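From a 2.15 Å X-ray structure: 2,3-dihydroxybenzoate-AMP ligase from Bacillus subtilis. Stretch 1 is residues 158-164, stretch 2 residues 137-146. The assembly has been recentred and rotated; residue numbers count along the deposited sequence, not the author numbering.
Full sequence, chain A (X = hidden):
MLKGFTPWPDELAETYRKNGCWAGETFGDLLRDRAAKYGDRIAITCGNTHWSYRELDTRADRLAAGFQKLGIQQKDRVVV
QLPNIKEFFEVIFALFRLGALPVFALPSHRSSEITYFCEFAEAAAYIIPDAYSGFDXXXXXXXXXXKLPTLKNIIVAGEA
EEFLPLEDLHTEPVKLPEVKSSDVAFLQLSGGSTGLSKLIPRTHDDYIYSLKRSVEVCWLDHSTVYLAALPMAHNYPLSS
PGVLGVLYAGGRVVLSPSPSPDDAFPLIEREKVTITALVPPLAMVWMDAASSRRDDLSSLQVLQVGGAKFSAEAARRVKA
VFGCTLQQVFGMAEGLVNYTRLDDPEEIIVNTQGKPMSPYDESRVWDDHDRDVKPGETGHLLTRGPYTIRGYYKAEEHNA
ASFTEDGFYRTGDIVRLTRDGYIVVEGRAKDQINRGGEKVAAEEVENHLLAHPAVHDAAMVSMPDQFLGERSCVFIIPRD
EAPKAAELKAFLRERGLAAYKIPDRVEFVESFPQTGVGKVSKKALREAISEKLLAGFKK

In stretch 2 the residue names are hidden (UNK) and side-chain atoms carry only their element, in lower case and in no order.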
# COMPACT_ATOMS: atom_id res chain seq x y z
N GLY A 158 -23.79 -0.10 -8.52
CA GLY A 158 -24.18 -1.02 -9.58
C GLY A 158 -25.54 -1.61 -9.24
O GLY A 158 -26.33 -0.97 -8.55
N GLU A 159 -25.81 -2.82 -9.71
CA GLU A 159 -27.08 -3.48 -9.43
C GLU A 159 -27.13 -3.90 -7.96
O GLU A 159 -26.54 -4.90 -7.57
CB GLU A 159 -27.26 -4.70 -10.34
CG GLU A 159 -28.57 -5.44 -10.13
CD GLU A 159 -29.78 -4.55 -10.31
OE1 GLU A 159 -29.91 -3.94 -11.39
OE2 GLU A 159 -30.61 -4.45 -9.37
N ALA A 160 -27.85 -3.11 -7.17
CA ALA A 160 -27.97 -3.34 -5.74
C ALA A 160 -28.82 -4.51 -5.28
O ALA A 160 -28.68 -4.97 -4.15
CB ALA A 160 -28.46 -2.06 -5.06
N GLU A 161 -29.71 -5.00 -6.14
CA GLU A 161 -30.60 -6.09 -5.76
C GLU A 161 -31.43 -5.61 -4.56
O GLU A 161 -32.03 -4.54 -4.63
CB GLU A 161 -29.81 -7.37 -5.45
CG GLU A 161 -30.02 -8.47 -6.49
CD GLU A 161 -28.78 -9.33 -6.77
OE1 GLU A 161 -28.25 -9.98 -5.84
OE2 GLU A 161 -28.35 -9.38 -7.94
N GLU A 162 -31.47 -6.37 -3.47
CA GLU A 162 -32.27 -5.95 -2.32
C GLU A 162 -31.65 -4.86 -1.45
O GLU A 162 -32.27 -4.38 -0.50
CB GLU A 162 -32.60 -7.14 -1.41
CG GLU A 162 -31.45 -7.60 -0.53
CD GLU A 162 -30.67 -8.75 -1.13
OE1 GLU A 162 -30.41 -8.72 -2.35
OE2 GLU A 162 -30.33 -9.68 -0.38
N PHE A 163 -30.42 -4.46 -1.78
CA PHE A 163 -29.73 -3.44 -1.00
C PHE A 163 -29.95 -2.03 -1.54
O PHE A 163 -30.90 -1.81 -2.30
CB PHE A 163 -28.24 -3.79 -0.91
CG PHE A 163 -27.98 -5.12 -0.27
CD1 PHE A 163 -27.44 -6.17 -1.00
CD2 PHE A 163 -28.31 -5.34 1.07
CE1 PHE A 163 -27.23 -7.42 -0.41
CE2 PHE A 163 -28.11 -6.57 1.67
CZ PHE A 163 -27.57 -7.62 0.93
N LEU A 164 -29.11 -1.08 -1.16
CA LEU A 164 -29.28 0.30 -1.62
C LEU A 164 -28.38 0.72 -2.78
O LEU A 164 -27.15 0.65 -2.69
CB LEU A 164 -29.06 1.27 -0.45
CG LEU A 164 -29.91 1.06 0.81
CD1 LEU A 164 -29.42 2.00 1.91
CD2 LEU A 164 -31.38 1.32 0.50
N UNK A 137 -20.11 -9.24 -4.80
CA UNK A 137 -19.99 -8.73 -3.45
C UNK A 137 -21.29 -8.64 -2.65
O UNK A 137 -21.24 -8.45 -1.43
c UNK A 137 -15.44 -7.57 -3.20
c UNK A 137 -17.40 -7.70 -5.16
c UNK A 137 -19.26 -7.38 -3.45
o UNK A 137 -13.76 -7.95 -4.86
c UNK A 137 -15.08 -7.79 -4.53
c UNK A 137 -16.79 -7.42 -2.86
c UNK A 137 -17.79 -7.49 -3.83
c UNK A 137 -16.06 -7.85 -5.51
N UNK A 138 -22.44 -8.78 -3.31
CA UNK A 138 -23.69 -8.75 -2.56
C UNK A 138 -23.81 -10.03 -1.75
O UNK A 138 -24.43 -10.04 -0.69
n UNK A 138 -25.02 -7.56 -7.02
c UNK A 138 -24.90 -8.65 -3.48
c UNK A 138 -25.26 -8.03 -8.23
c UNK A 138 -24.79 -7.63 -4.58
n UNK A 138 -25.49 -7.19 -9.23
n UNK A 138 -25.31 -9.35 -8.43
c UNK A 138 -24.80 -8.40 -5.87
N UNK A 139 -23.25 -11.12 -2.27
CA UNK A 139 -23.31 -12.38 -1.55
C UNK A 139 -22.42 -12.23 -0.33
O UNK A 139 -22.71 -12.79 0.73
o UNK A 139 -21.47 -13.41 -2.79
c UNK A 139 -22.83 -13.55 -2.44
N UNK A 140 -21.34 -11.47 -0.46
CA UNK A 140 -20.45 -11.23 0.67
C UNK A 140 -21.26 -10.37 1.66
O UNK A 140 -21.25 -10.61 2.87
c UNK A 140 -19.19 -10.48 0.22
c UNK A 140 -17.00 -9.30 0.72
c UNK A 140 -18.27 -9.94 1.33
c UNK A 140 -17.90 -11.07 2.28
N UNK A 141 -21.98 -9.37 1.14
CA UNK A 141 -22.80 -8.51 2.00
C UNK A 141 -23.79 -9.37 2.78
O UNK A 141 -23.99 -9.18 3.99
c UNK A 141 -23.55 -7.48 1.16
N UNK A 142 -24.42 -10.32 2.10
CA UNK A 142 -25.39 -11.19 2.74
C UNK A 142 -24.73 -11.98 3.85
O UNK A 142 -25.32 -12.17 4.92
n UNK A 142 -26.58 -11.90 -2.81
c UNK A 142 -27.63 -12.33 -0.23
c UNK A 142 -27.75 -11.35 -2.48
n UNK A 142 -28.27 -11.55 -1.28
c UNK A 142 -26.85 -11.40 0.68
c UNK A 142 -26.03 -12.14 1.73
n UNK A 142 -28.36 -10.57 -3.35
N UNK A 143 -23.50 -12.43 3.61
CA UNK A 143 -22.79 -13.18 4.63
C UNK A 143 -22.51 -12.27 5.82
O UNK A 143 -22.68 -12.66 6.98
c UNK A 143 -21.69 -14.90 3.12
c UNK A 143 -20.42 -15.36 2.43
o UNK A 143 -20.28 -16.54 2.11
n UNK A 143 -19.50 -14.44 2.20
c UNK A 143 -21.47 -13.73 4.06
N UNK A 144 -22.09 -11.04 5.54
CA UNK A 144 -21.81 -10.11 6.62
C UNK A 144 -23.05 -9.81 7.47
O UNK A 144 -23.00 -9.94 8.69
c UNK A 144 -19.89 -9.12 5.35
c UNK A 144 -20.90 -7.85 7.25
c UNK A 144 -21.18 -8.80 6.09
N UNK A 145 -24.17 -9.44 6.83
CA UNK A 145 -25.39 -9.14 7.58
C UNK A 145 -25.85 -10.29 8.47
O UNK A 145 -26.32 -10.06 9.59
o UNK A 145 -28.71 -7.66 5.16
n UNK A 145 -28.10 -5.57 5.71
c UNK A 145 -26.50 -7.37 6.05
c UNK A 145 -26.56 -8.76 6.65
c UNK A 145 -27.87 -6.88 5.60
N UNK A 146 -25.74 -11.52 7.98
CA UNK A 146 -26.16 -12.66 8.78
C UNK A 146 -25.30 -12.77 10.04
O UNK A 146 -25.68 -13.42 11.02
c UNK A 146 -26.12 -13.97 7.96
o UNK A 146 -24.80 -14.31 7.57
O HOH W 1 -26.02 -11.52 -5.51

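Position 137 carries one carbon leading to a six-carbon ring that bears an oxygen, and it stays clear of stretch 1. This is tyrosine, Y137; its ring is buried, while its hydroxyl finds a hydrogen-bonding partner elsewhere in the structure.

Position 138 has three carbons, a nitrogen, and a carbon holding two more nitrogens; the nitrogens lie near E159 O and E161 OE2. It is arginine, R138, whose long side chain ends in N-H groups and charge that serve both a carbonyl and a carboxylate. E159 O lies at the guanidinium edge, taking weak hydrogen bonds from R138 NE (3.1 Å) and R138 NH2 (3.0 Å). E161 OE2 lies over one face, 3.1 Å from R138 NH1, a salt bridge of charges alone, since no N-H points at that oxygen.

Position 139 shows one carbon and one oxygen, with its CA-to-CB bond pointing away from stretch 1. It is serine, S139, small and polar. Position 140 has four carbons forked at the second, the pattern of leucine; L140 is buried and out of reach, an apolar residue suited to the interior.

Position 141 has a single side-chain carbon, 4.0 Å from F163 CE1. It is alanine, A141, a short side chain making apolar contact.

Position 142 has three carbons, a nitrogen, and a carbon holding two more nitrogens, which approach the E161 and E162 carboxylates. It is arginine, R142, long enough to reach two acids. R142 NE donates to E162 OE2 and R142 NH2 to E162 OE1, both at 2.9 Å, two N-H groups matching two carboxylate oxygens in a salt bridge. R142 NH2 also donates to E161 OE1 at 2.6 Å, and water 1 links R142 NH1 to that same oxygen.

Position 143, with three carbons, the third carrying an oxygen and a nitrogen, is glutamine; Q143 is exposed, where a polar amide is at ease. Position 144 has one carbon carrying two others: valine, V144, apolar and suited to its buried place. Position 145 has three carbons, the third carrying an oxygen and a nitrogen; its oxygen lies 3.7 Å from F163 CE2 at the ring edge. It is glutamine, Q145, whose NE2 is hydrogen-bonded elsewhere in the structure. Position 146, one carbon and one oxygen, is serine; S146 OG donates to Q143 O at 2.8 Å.

The contact joins a helix to a loop whose type II' turn, A160 to F163, presents E161 and E162 to the arginines. F163 packs beside these charges, with R142 CG at its ring edge, 3.9 Å from F163 CZ. One helical turn apart, R138 and R142 share E161, combining charge pairing with aromatic packing.

Stretch 2 137-146: YRSLARQVQS
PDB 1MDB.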